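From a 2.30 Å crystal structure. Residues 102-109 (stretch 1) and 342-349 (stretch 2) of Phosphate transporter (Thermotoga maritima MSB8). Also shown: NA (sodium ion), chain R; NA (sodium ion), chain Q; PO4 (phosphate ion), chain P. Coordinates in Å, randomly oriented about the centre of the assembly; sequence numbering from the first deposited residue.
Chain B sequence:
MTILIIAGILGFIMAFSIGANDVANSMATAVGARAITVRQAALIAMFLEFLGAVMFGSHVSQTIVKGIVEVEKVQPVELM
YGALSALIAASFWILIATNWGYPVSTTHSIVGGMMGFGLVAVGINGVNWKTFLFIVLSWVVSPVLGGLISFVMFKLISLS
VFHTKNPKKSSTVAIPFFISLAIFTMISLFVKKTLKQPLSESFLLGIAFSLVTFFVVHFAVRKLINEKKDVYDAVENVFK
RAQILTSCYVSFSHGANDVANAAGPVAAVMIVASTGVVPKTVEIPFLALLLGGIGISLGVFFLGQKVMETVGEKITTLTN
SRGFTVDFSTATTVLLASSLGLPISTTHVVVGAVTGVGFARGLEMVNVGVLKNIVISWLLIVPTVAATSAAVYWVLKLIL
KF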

# COMPACT_ATOMS: atom_id res chain seq x y z
N TYR B 102 -1.18 12.86 29.37
CA TYR B 102 -1.55 14.14 28.76
C TYR B 102 -1.10 14.19 27.30
O TYR B 102 0.06 13.89 27.00
CB TYR B 102 -0.94 15.30 29.54
CG TYR B 102 -1.66 15.59 30.84
CD1 TYR B 102 -1.40 14.85 31.98
CD2 TYR B 102 -2.64 16.58 30.91
CE1 TYR B 102 -2.07 15.10 33.18
CE2 TYR B 102 -3.32 16.84 32.10
CZ TYR B 102 -3.02 16.10 33.23
OH TYR B 102 -3.69 16.35 34.41
N PRO B 103 -2.01 14.52 26.38
CA PRO B 103 -1.64 14.70 24.97
C PRO B 103 -0.91 16.03 24.78
O PRO B 103 -1.47 17.09 25.06
CB PRO B 103 -2.99 14.69 24.24
CG PRO B 103 -3.97 15.21 25.28
CD PRO B 103 -3.43 14.81 26.64
N VAL B 104 0.34 15.97 24.30
CA VAL B 104 1.16 17.14 24.01
C VAL B 104 1.65 17.07 22.56
O VAL B 104 1.59 16.03 21.91
CB VAL B 104 2.37 17.28 24.97
CG1 VAL B 104 1.91 17.48 26.40
CG2 VAL B 104 3.28 16.05 24.88
N SER B 105 2.19 18.19 22.08
CA SER B 105 2.77 18.26 20.74
C SER B 105 4.24 17.86 20.79
O SER B 105 5.06 18.57 21.38
CB SER B 105 2.63 19.65 20.15
OG SER B 105 3.37 19.74 18.93
N THR B 106 4.56 16.74 20.13
CA THR B 106 5.95 16.31 19.97
C THR B 106 6.68 17.18 18.96
O THR B 106 7.91 17.30 19.02
CB THR B 106 6.02 14.82 19.53
OG1 THR B 106 5.60 14.68 18.16
CG2 THR B 106 5.11 13.93 20.41
N THR B 107 5.95 17.77 18.01
CA THR B 107 6.56 18.70 17.07
C THR B 107 7.00 20.00 17.77
O THR B 107 8.14 20.46 17.59
CB THR B 107 5.57 19.00 15.93
OG1 THR B 107 5.06 17.77 15.39
CG2 THR B 107 6.20 19.85 14.82
N HIS B 108 6.10 20.60 18.57
CA HIS B 108 6.49 21.77 19.34
C HIS B 108 7.68 21.45 20.22
O HIS B 108 8.62 22.25 20.34
CB HIS B 108 5.31 22.28 20.19
CG HIS B 108 4.21 22.87 19.37
ND1 HIS B 108 3.14 23.54 19.92
CD2 HIS B 108 4.01 22.88 18.03
CE1 HIS B 108 2.33 23.96 18.96
NE2 HIS B 108 2.82 23.55 17.81
N SER B 109 7.68 20.23 20.79
CA SER B 109 8.76 19.81 21.68
C SER B 109 10.09 19.75 20.95
O SER B 109 11.10 20.27 21.44
CB SER B 109 8.42 18.46 22.31
OG SER B 109 7.10 18.49 22.80
N LEU B 342 5.94 21.56 6.20
CA LEU B 342 5.69 22.25 7.46
C LEU B 342 5.57 21.25 8.60
O LEU B 342 4.69 20.38 8.55
CB LEU B 342 4.40 23.07 7.37
CG LEU B 342 4.45 24.17 6.32
CD1 LEU B 342 3.08 24.78 6.04
CD2 LEU B 342 5.46 25.23 6.76
N PRO B 343 6.39 21.34 9.65
CA PRO B 343 6.17 20.51 10.84
C PRO B 343 5.05 21.12 11.68
O PRO B 343 5.17 22.22 12.22
CB PRO B 343 7.52 20.58 11.57
CG PRO B 343 8.38 21.49 10.76
CD PRO B 343 7.52 22.25 9.83
N ILE B 344 3.98 20.35 11.83
CA ILE B 344 2.68 20.76 12.35
C ILE B 344 2.39 19.89 13.57
O ILE B 344 2.95 18.80 13.72
CB ILE B 344 1.62 20.60 11.23
CG1 ILE B 344 1.76 21.74 10.24
CG2 ILE B 344 0.20 20.48 11.67
CD1 ILE B 344 2.11 22.94 10.89
N SER B 345 1.53 20.38 14.45
CA SER B 345 1.04 19.56 15.55
C SER B 345 -0.25 18.87 15.13
O SER B 345 -1.24 19.54 14.83
CB SER B 345 0.81 20.39 16.80
OG SER B 345 0.17 19.58 17.78
N THR B 346 -0.24 17.53 15.13
CA THR B 346 -1.45 16.79 14.79
C THR B 346 -2.43 16.78 15.96
O THR B 346 -3.64 16.71 15.75
CB THR B 346 -1.11 15.35 14.36
OG1 THR B 346 -0.57 14.63 15.48
CG2 THR B 346 -0.09 15.36 13.23
N THR B 347 -1.92 16.83 17.20
CA THR B 347 -2.76 16.98 18.38
C THR B 347 -3.66 18.22 18.28
O THR B 347 -4.89 18.13 18.43
CB THR B 347 -1.87 17.08 19.61
OG1 THR B 347 -0.86 16.05 19.55
CG2 THR B 347 -2.68 16.96 20.88
N HIS B 348 -3.05 19.39 18.00
CA HIS B 348 -3.82 20.64 17.93
C HIS B 348 -4.75 20.64 16.74
O HIS B 348 -5.85 21.21 16.82
CB HIS B 348 -2.89 21.85 17.87
CG HIS B 348 -1.94 21.91 19.02
ND1 HIS B 348 -0.81 22.70 19.01
CD2 HIS B 348 -1.92 21.25 20.20
CE1 HIS B 348 -0.15 22.53 20.14
NE2 HIS B 348 -0.80 21.65 20.88
N VAL B 349 -4.34 20.00 15.64
CA VAL B 349 -5.24 19.91 14.49
C VAL B 349 -6.45 19.05 14.81
O VAL B 349 -7.57 19.36 14.40
CB VAL B 349 -4.50 19.40 13.24
CG1 VAL B 349 -5.49 19.07 12.13
CG2 VAL B 349 -3.48 20.45 12.76
NA NA R . 4.46 17.32 13.05
NA NA Q . 0.20 14.48 21.04
P PO4 P . 2.24 16.39 17.39
O1 PO4 P . 0.94 16.88 18.03
O2 PO4 P . 3.26 17.50 17.23
O3 PO4 P . 1.90 15.83 16.02
O4 PO4 P . 2.90 15.35 18.27
O HOH W 1 -1.76 13.22 21.51
O HOH W 2 6.65 17.37 12.48

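Two loop-to-helix turns, more than 200 residues apart in one chain, meet here with almost the same design; no clear hydrogen bond crosses directly between them, and sodium and phosphate ions bridge them. Leu342 lies out of reach of stretch 1, so the contact opens at Pro343, whose CB packs against Thr107 CG2 at 3.6 Å.

Ile344 turns its side chain away and contributes its backbone instead. Its O binds the chain R sodium at 2.2 Å, and Thr107 OG1 binds the same ion at 2.5 Å. Ile344 O and Thr107 OG1 are 2.9 Å apart, yet they are not hydrogen-bonded; the shared metal explains their closeness.

Ser345 and Ser105 form the closest CA pair, their CA atoms 5.6 Å apart. Each serine is an N-cap in the t rotamer: Ser345 OG accepts from His348 N at 3.2 Å, and Ser105 OG accepts from His108 N at 2.9 Å. Each hydroxyl also donates to phosphate, Ser345 OG to O1 and Ser105 OG to O2, both at 2.8 Å. One hydroxyl thus caps its helix and holds the anion.

Thr346 makes no contact with stretch 1, but its N and OG1 both donate to phosphate O3, at 2.9 and 2.8 Å, much as Thr106 N and OG1 serve O4. Free helix-start amides suit an anion well, and here each threonine hydroxyl, p at Thr106 and Thr346 and m at Thr107 and Thr347, also reaches it.

Thr347 repeats the metal rule with the stretches exchanged: its OG1 and Val104 O bind the chain Q sodium at 2.4 and 2.3 Å. That OG1 also donates to phosphate O1 at a very short 2.5 Å, while Thr347 CG2 lies 4.1 Å from Pro103 CB.

His348 closes the contact, its CE1 3.1 Å from His108 CE1. The rings are oblique, with planes at 70° and centroids 4.7 Å apart. Val349 points no side chain within reach, but its N bonds Ser345 O at 3.2 Å, continuing the helix.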